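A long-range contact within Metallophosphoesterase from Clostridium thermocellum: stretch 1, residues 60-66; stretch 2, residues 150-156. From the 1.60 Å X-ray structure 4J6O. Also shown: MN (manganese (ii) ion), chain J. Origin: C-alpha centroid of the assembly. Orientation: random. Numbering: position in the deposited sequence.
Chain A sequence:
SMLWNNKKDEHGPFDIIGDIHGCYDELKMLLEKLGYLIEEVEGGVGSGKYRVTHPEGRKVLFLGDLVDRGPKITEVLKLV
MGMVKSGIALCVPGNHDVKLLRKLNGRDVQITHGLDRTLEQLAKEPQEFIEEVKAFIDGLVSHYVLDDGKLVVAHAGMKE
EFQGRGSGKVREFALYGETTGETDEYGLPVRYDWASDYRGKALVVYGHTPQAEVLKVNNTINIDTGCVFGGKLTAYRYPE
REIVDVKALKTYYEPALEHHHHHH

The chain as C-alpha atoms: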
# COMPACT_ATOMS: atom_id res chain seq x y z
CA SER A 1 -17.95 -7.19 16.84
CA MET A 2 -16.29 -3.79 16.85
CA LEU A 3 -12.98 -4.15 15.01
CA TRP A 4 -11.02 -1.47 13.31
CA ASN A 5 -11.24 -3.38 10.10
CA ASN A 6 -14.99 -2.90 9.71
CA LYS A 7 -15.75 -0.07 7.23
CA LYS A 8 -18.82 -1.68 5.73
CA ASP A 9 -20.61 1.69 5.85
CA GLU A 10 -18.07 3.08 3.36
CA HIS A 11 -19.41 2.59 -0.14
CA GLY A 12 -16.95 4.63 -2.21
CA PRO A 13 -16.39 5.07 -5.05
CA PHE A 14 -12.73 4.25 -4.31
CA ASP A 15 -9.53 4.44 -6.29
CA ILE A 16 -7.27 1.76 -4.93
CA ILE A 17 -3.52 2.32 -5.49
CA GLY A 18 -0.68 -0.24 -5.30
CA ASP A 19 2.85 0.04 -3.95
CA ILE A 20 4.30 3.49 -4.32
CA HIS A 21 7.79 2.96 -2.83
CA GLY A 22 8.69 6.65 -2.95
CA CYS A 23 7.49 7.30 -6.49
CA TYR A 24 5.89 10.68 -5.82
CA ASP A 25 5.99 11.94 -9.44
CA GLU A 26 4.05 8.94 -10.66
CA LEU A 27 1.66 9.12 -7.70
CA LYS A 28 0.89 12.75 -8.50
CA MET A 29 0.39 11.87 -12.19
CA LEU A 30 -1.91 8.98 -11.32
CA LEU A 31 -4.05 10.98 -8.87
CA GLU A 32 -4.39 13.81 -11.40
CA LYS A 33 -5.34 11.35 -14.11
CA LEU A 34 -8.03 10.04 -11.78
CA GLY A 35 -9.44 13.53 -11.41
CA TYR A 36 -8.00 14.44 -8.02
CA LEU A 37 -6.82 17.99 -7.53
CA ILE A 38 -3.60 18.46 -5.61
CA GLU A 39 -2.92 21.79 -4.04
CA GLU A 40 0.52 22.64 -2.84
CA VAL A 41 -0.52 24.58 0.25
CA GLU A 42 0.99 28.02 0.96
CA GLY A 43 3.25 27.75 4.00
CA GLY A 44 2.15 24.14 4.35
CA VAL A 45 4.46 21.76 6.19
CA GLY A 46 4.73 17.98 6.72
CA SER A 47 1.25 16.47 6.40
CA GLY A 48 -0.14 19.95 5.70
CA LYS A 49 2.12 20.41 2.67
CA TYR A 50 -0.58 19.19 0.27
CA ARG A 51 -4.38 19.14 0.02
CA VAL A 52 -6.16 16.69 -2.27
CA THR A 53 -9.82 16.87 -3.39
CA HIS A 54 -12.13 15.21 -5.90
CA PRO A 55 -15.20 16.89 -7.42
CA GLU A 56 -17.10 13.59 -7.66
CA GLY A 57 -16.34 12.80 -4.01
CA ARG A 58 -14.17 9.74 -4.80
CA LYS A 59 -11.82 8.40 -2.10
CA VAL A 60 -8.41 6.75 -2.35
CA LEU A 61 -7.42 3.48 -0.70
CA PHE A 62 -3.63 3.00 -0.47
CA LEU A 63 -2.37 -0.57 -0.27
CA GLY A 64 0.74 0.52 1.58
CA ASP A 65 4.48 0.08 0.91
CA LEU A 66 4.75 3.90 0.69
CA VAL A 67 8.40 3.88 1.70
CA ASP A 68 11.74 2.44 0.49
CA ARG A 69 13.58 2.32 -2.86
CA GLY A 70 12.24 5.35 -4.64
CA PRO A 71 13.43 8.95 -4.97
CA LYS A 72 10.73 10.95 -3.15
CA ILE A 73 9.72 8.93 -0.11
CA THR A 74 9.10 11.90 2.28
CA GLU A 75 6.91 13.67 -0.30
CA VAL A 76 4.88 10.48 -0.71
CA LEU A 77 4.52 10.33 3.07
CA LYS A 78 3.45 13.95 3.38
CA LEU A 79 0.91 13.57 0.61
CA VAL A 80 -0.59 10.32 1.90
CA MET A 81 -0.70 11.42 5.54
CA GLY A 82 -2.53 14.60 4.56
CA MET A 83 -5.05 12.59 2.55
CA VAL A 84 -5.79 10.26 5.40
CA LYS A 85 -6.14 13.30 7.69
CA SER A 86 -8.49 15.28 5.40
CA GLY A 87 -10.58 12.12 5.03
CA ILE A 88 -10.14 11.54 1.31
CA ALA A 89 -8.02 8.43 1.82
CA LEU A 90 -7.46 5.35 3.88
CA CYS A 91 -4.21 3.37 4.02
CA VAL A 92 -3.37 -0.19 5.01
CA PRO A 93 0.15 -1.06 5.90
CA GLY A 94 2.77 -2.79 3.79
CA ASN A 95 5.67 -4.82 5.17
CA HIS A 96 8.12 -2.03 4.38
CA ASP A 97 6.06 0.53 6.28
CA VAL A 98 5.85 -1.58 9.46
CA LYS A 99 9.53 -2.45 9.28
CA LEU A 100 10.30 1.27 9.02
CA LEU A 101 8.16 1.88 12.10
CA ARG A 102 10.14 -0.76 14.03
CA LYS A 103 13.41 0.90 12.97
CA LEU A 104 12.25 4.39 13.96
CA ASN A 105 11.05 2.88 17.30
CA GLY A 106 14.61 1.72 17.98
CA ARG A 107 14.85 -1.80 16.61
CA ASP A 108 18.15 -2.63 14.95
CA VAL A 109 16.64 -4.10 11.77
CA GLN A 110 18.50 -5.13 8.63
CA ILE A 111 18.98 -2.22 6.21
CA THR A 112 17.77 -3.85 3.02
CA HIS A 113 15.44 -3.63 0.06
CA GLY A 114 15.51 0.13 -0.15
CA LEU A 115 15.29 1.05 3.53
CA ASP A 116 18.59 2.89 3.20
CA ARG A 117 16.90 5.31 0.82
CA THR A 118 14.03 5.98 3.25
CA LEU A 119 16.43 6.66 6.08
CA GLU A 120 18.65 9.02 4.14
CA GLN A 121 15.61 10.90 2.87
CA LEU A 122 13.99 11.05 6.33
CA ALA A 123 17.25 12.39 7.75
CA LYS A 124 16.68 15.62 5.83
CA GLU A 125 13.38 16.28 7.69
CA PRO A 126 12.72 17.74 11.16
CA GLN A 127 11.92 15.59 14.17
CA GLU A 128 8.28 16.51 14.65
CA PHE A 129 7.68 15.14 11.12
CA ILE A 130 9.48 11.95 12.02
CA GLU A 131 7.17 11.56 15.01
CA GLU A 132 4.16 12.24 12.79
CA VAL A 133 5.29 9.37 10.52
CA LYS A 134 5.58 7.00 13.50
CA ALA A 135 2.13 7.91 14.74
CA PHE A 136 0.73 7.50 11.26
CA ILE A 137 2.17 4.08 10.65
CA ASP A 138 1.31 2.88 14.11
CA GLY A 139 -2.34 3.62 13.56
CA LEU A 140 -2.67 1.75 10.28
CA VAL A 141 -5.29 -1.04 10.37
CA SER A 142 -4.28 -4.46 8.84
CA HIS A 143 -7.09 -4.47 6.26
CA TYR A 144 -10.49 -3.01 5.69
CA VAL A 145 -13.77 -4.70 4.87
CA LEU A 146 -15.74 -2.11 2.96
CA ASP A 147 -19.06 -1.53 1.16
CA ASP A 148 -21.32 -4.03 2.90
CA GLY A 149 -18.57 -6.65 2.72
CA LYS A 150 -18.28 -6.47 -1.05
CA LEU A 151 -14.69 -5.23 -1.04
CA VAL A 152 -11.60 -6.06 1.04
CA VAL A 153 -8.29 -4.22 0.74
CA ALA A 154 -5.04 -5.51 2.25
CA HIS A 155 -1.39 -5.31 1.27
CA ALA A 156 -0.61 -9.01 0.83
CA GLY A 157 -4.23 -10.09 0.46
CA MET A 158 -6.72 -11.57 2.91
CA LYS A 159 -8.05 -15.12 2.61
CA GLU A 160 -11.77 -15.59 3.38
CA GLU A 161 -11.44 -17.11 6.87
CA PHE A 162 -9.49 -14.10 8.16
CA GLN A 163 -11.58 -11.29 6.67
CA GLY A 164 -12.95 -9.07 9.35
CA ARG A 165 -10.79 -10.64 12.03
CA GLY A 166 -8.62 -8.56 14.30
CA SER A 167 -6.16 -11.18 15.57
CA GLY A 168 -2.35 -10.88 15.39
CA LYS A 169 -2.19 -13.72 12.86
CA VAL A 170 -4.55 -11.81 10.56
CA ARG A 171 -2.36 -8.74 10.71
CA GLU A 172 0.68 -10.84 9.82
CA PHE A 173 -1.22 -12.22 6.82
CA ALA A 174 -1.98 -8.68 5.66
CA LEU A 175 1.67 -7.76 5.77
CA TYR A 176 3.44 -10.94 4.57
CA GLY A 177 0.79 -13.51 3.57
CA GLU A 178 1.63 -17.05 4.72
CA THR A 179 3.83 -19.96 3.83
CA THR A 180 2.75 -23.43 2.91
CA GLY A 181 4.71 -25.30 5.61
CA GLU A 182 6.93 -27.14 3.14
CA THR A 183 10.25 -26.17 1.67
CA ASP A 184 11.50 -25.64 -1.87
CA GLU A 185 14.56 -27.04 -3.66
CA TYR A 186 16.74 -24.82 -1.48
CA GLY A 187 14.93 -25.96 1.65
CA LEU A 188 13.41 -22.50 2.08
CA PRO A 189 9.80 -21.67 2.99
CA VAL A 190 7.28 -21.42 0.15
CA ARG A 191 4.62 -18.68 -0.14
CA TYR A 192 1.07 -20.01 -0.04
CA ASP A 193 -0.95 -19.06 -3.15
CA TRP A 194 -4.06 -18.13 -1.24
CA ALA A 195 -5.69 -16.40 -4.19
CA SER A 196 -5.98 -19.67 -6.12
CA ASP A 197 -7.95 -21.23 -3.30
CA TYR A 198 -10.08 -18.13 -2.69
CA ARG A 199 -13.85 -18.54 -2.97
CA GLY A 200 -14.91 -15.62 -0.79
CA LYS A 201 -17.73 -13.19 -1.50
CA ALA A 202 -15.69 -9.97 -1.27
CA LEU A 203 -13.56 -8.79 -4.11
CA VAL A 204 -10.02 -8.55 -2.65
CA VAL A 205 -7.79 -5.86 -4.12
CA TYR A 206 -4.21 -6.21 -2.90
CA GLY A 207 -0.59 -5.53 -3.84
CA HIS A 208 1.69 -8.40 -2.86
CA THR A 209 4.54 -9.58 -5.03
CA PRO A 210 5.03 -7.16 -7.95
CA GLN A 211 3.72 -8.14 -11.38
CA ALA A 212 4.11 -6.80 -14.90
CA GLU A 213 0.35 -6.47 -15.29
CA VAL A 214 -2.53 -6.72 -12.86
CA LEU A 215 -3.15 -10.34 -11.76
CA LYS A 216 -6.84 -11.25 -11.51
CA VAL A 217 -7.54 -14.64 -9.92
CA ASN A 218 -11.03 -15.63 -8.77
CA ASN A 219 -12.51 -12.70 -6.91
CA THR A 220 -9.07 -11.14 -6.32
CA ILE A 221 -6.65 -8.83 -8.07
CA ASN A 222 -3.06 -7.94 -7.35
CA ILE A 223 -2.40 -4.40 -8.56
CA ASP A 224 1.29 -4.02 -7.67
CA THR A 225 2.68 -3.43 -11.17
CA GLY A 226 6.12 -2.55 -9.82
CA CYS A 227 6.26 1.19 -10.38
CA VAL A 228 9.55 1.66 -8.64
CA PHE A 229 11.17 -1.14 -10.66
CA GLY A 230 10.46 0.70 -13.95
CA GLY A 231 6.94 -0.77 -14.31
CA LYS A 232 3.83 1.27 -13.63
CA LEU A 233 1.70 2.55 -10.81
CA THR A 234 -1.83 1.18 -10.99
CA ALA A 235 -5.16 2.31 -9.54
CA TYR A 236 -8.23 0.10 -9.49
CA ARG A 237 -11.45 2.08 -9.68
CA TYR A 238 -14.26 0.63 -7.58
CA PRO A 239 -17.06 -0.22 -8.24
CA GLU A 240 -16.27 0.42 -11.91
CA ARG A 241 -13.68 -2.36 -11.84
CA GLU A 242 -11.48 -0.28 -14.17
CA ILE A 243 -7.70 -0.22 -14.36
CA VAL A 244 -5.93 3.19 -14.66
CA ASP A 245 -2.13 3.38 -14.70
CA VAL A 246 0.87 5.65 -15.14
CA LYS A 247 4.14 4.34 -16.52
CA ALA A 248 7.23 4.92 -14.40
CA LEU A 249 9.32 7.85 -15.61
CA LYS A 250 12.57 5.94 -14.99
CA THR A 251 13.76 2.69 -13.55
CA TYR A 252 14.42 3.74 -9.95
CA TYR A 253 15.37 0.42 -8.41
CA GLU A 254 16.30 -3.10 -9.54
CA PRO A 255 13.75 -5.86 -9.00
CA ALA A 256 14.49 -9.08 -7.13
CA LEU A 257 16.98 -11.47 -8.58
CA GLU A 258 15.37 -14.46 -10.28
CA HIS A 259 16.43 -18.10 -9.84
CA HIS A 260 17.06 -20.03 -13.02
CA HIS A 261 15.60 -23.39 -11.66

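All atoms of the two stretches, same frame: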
# COMPACT_ATOMS: atom_id res chain seq x y z
N VAL A 60 -9.55 7.60 -2.01
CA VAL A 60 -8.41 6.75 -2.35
C VAL A 60 -8.18 5.73 -1.24
O VAL A 60 -8.21 6.06 -0.03
CB VAL A 60 -7.11 7.57 -2.51
CG1 VAL A 60 -5.90 6.60 -2.80
CG2 VAL A 60 -7.23 8.59 -3.63
N LEU A 61 -7.85 4.51 -1.65
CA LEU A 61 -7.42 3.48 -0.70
C LEU A 61 -6.00 3.07 -1.06
O LEU A 61 -5.79 2.54 -2.15
CB LEU A 61 -8.33 2.25 -0.79
CG LEU A 61 -9.81 2.51 -0.53
CD1 LEU A 61 -10.54 1.16 -0.68
CD2 LEU A 61 -10.08 3.10 0.85
N PHE A 62 -5.04 3.35 -0.18
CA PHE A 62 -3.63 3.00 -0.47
C PHE A 62 -3.37 1.64 0.11
O PHE A 62 -3.76 1.38 1.25
CB PHE A 62 -2.68 4.02 0.17
CG PHE A 62 -2.69 5.40 -0.48
CD1 PHE A 62 -2.03 5.63 -1.68
CD2 PHE A 62 -3.38 6.47 0.11
CE1 PHE A 62 -2.05 6.91 -2.28
CE2 PHE A 62 -3.40 7.75 -0.51
CZ PHE A 62 -2.73 7.96 -1.70
N LEU A 63 -2.64 0.82 -0.66
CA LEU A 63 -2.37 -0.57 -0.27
C LEU A 63 -1.06 -0.69 0.49
O LEU A 63 -0.64 -1.81 0.88
CB LEU A 63 -2.39 -1.49 -1.47
CG LEU A 63 -3.73 -1.58 -2.18
CD1 LEU A 63 -3.61 -2.60 -3.32
CD2 LEU A 63 -4.79 -2.04 -1.19
N GLY A 64 -0.47 0.45 0.77
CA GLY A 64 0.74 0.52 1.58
C GLY A 64 2.01 0.33 0.79
O GLY A 64 2.02 0.42 -0.46
N ASP A 65 3.11 0.07 1.48
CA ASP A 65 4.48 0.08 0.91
C ASP A 65 4.72 1.44 0.26
O ASP A 65 5.05 1.57 -0.93
CB ASP A 65 4.70 -1.07 -0.06
CG ASP A 65 5.37 -2.29 0.64
OD1 ASP A 65 5.42 -2.26 1.88
OD2 ASP A 65 5.80 -3.25 -0.02
N LEU A 66 4.50 2.48 1.07
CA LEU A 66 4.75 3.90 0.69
C LEU A 66 6.23 4.23 0.66
O LEU A 66 6.66 5.09 -0.12
CB LEU A 66 4.06 4.83 1.73
CG LEU A 66 2.60 4.55 2.00
CD1 LEU A 66 2.17 5.61 3.07
CD2 LEU A 66 1.75 4.66 0.74
N LYS A 150 -18.49 -6.13 0.34
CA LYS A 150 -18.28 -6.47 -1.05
C LYS A 150 -16.83 -6.25 -1.50
O LYS A 150 -16.41 -6.73 -2.56
CB LYS A 150 -19.19 -5.61 -1.95
CG LYS A 150 -20.62 -6.03 -1.83
CD LYS A 150 -21.52 -4.94 -2.43
CE LYS A 150 -23.02 -5.26 -2.18
NZ LYS A 150 -23.88 -4.03 -2.50
N LEU A 151 -16.05 -5.57 -0.66
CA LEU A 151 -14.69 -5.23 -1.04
C LEU A 151 -13.81 -5.40 0.17
O LEU A 151 -14.19 -4.97 1.26
CB LEU A 151 -14.66 -3.78 -1.53
CG LEU A 151 -13.27 -3.12 -1.80
CD1 LEU A 151 -12.52 -3.81 -2.93
CD2 LEU A 151 -13.41 -1.55 -1.98
N VAL A 152 -12.64 -6.00 -0.03
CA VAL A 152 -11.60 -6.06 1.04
C VAL A 152 -10.33 -5.51 0.43
O VAL A 152 -9.97 -5.89 -0.69
CB VAL A 152 -11.42 -7.50 1.49
CG1 VAL A 152 -10.20 -7.64 2.43
CG2 VAL A 152 -12.70 -8.02 2.26
N VAL A 153 -9.62 -4.68 1.17
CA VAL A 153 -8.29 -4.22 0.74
C VAL A 153 -7.30 -4.61 1.82
O VAL A 153 -7.57 -4.49 3.02
CB VAL A 153 -8.19 -2.70 0.44
CG1 VAL A 153 -9.01 -2.34 -0.86
CG2 VAL A 153 -8.59 -1.81 1.63
N ALA A 154 -6.13 -5.08 1.37
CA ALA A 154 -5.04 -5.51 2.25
C ALA A 154 -3.79 -5.52 1.43
O ALA A 154 -3.86 -5.66 0.19
CB ALA A 154 -5.29 -6.93 2.81
N HIS A 155 -2.63 -5.35 2.08
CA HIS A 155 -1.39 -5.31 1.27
C HIS A 155 -1.10 -6.65 0.61
O HIS A 155 -0.98 -6.71 -0.63
CB HIS A 155 -0.21 -4.88 2.14
CG HIS A 155 1.06 -4.86 1.40
ND1 HIS A 155 1.34 -3.89 0.46
CD2 HIS A 155 2.11 -5.71 1.41
CE1 HIS A 155 2.53 -4.14 -0.08
NE2 HIS A 155 3.02 -5.23 0.49
N ALA A 156 -0.95 -7.71 1.40
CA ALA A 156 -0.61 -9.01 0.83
C ALA A 156 -1.81 -9.84 0.47
O ALA A 156 -1.66 -10.97 0.00
CB ALA A 156 0.34 -9.80 1.79
MN MN J . 6.25 -3.52 -2.11
O HOH W 1 0.89 -1.97 -1.55
O HOH W 2 6.59 -3.97 -4.35

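How do the two backbones lie with respect to each other? Stretch 1 arrives as a strand, residues 60-62, and then gives way to a loop; stretch 2 carries a strand that begins at Leu151. Measured from CA to CA, Leu61 to Asp65 and Leu151 to His155, the two run in the same general direction, 16° apart. They approach most closely near their loop ends, where Leu63 CA and His155 CA are 5.1 Å apart. No backbone-to-backbone hydrogen bond joins them; the direct hydrogen bond across the contact runs from a side chain to a backbone carbonyl, and the two stretches together bury 332 Å², both sides summed.

Which side chains fill the space between the strands? Along the strands the residues alternate: Leu61, Leu151 and Val153 point toward the opposite stretch, whereas Phe62 and Val152 point away. Leu61, in an m, t rotamer, reaches Val153 with CD1 3.8 Å from Val153 CG1, and the same Leu61 CD1 lies 4.2 Å from Leu151 CD2. One methyl thus touches two neighbours on the other strand. Leu63 continues the apolar layer. Its CA-to-CB bond points sideways, but the m, t conformation brings the end of the side chain nearer, placing Leu63 CD2 3.8 Å from Val153 CB. Branched aliphatic residues suit these buried positions because they offer methyl groups for packing and carry no polar side-chain atom in need of a partner. One polar cost remains in the backbone: Ala154 O, 4.0 Å from Leu63 CD2, is buried by the contact and has no partner in the model.

What ties the loop ends together? His155 also sets out sideways, and its t rotamer with chi2 at 73° brings the imidazole close to stretch 1. There His155 ND1 donates a hydrogen bond to Leu63 O at 2.9 Å, with an N-H...O angle of 146°; the carbonyl sits at the ring edge, near its plane, as suits an in-plane N-H. Water 1 adds a second link, lying 2.8 Å from His155 ND1 and donating to Gly64 O at 2.9 Å. The other ring nitrogen, NE2, is hydrogen-bonded elsewhere in the structure. Histidine therefore combines a polar edge for the loop with a flat ring that is itself well buried.

Why do glycine and aspartate follow Leu63? Gly64 has phi/psi of 87/-165, where a CB would be jammed against the carbonyl O of Leu63, so the backbone alone calls for glycine. Next in the chain, Asp65 points toward stretch 2, and its OD2 comes 3.4 Å from His155 CE1. This is a close packing contact: the same oxygen is 3.5 Å from His155 NE2, but the angle is too poor for a hydrogen bond. Asp65 OD2 instead binds the manganese ion at 2.2 Å, a task for which a carboxylate is well suited, and Asp65 OD1 is hydrogen-bonded elsewhere. Water 2, 2.3 Å from MN, is another ligand of the metal.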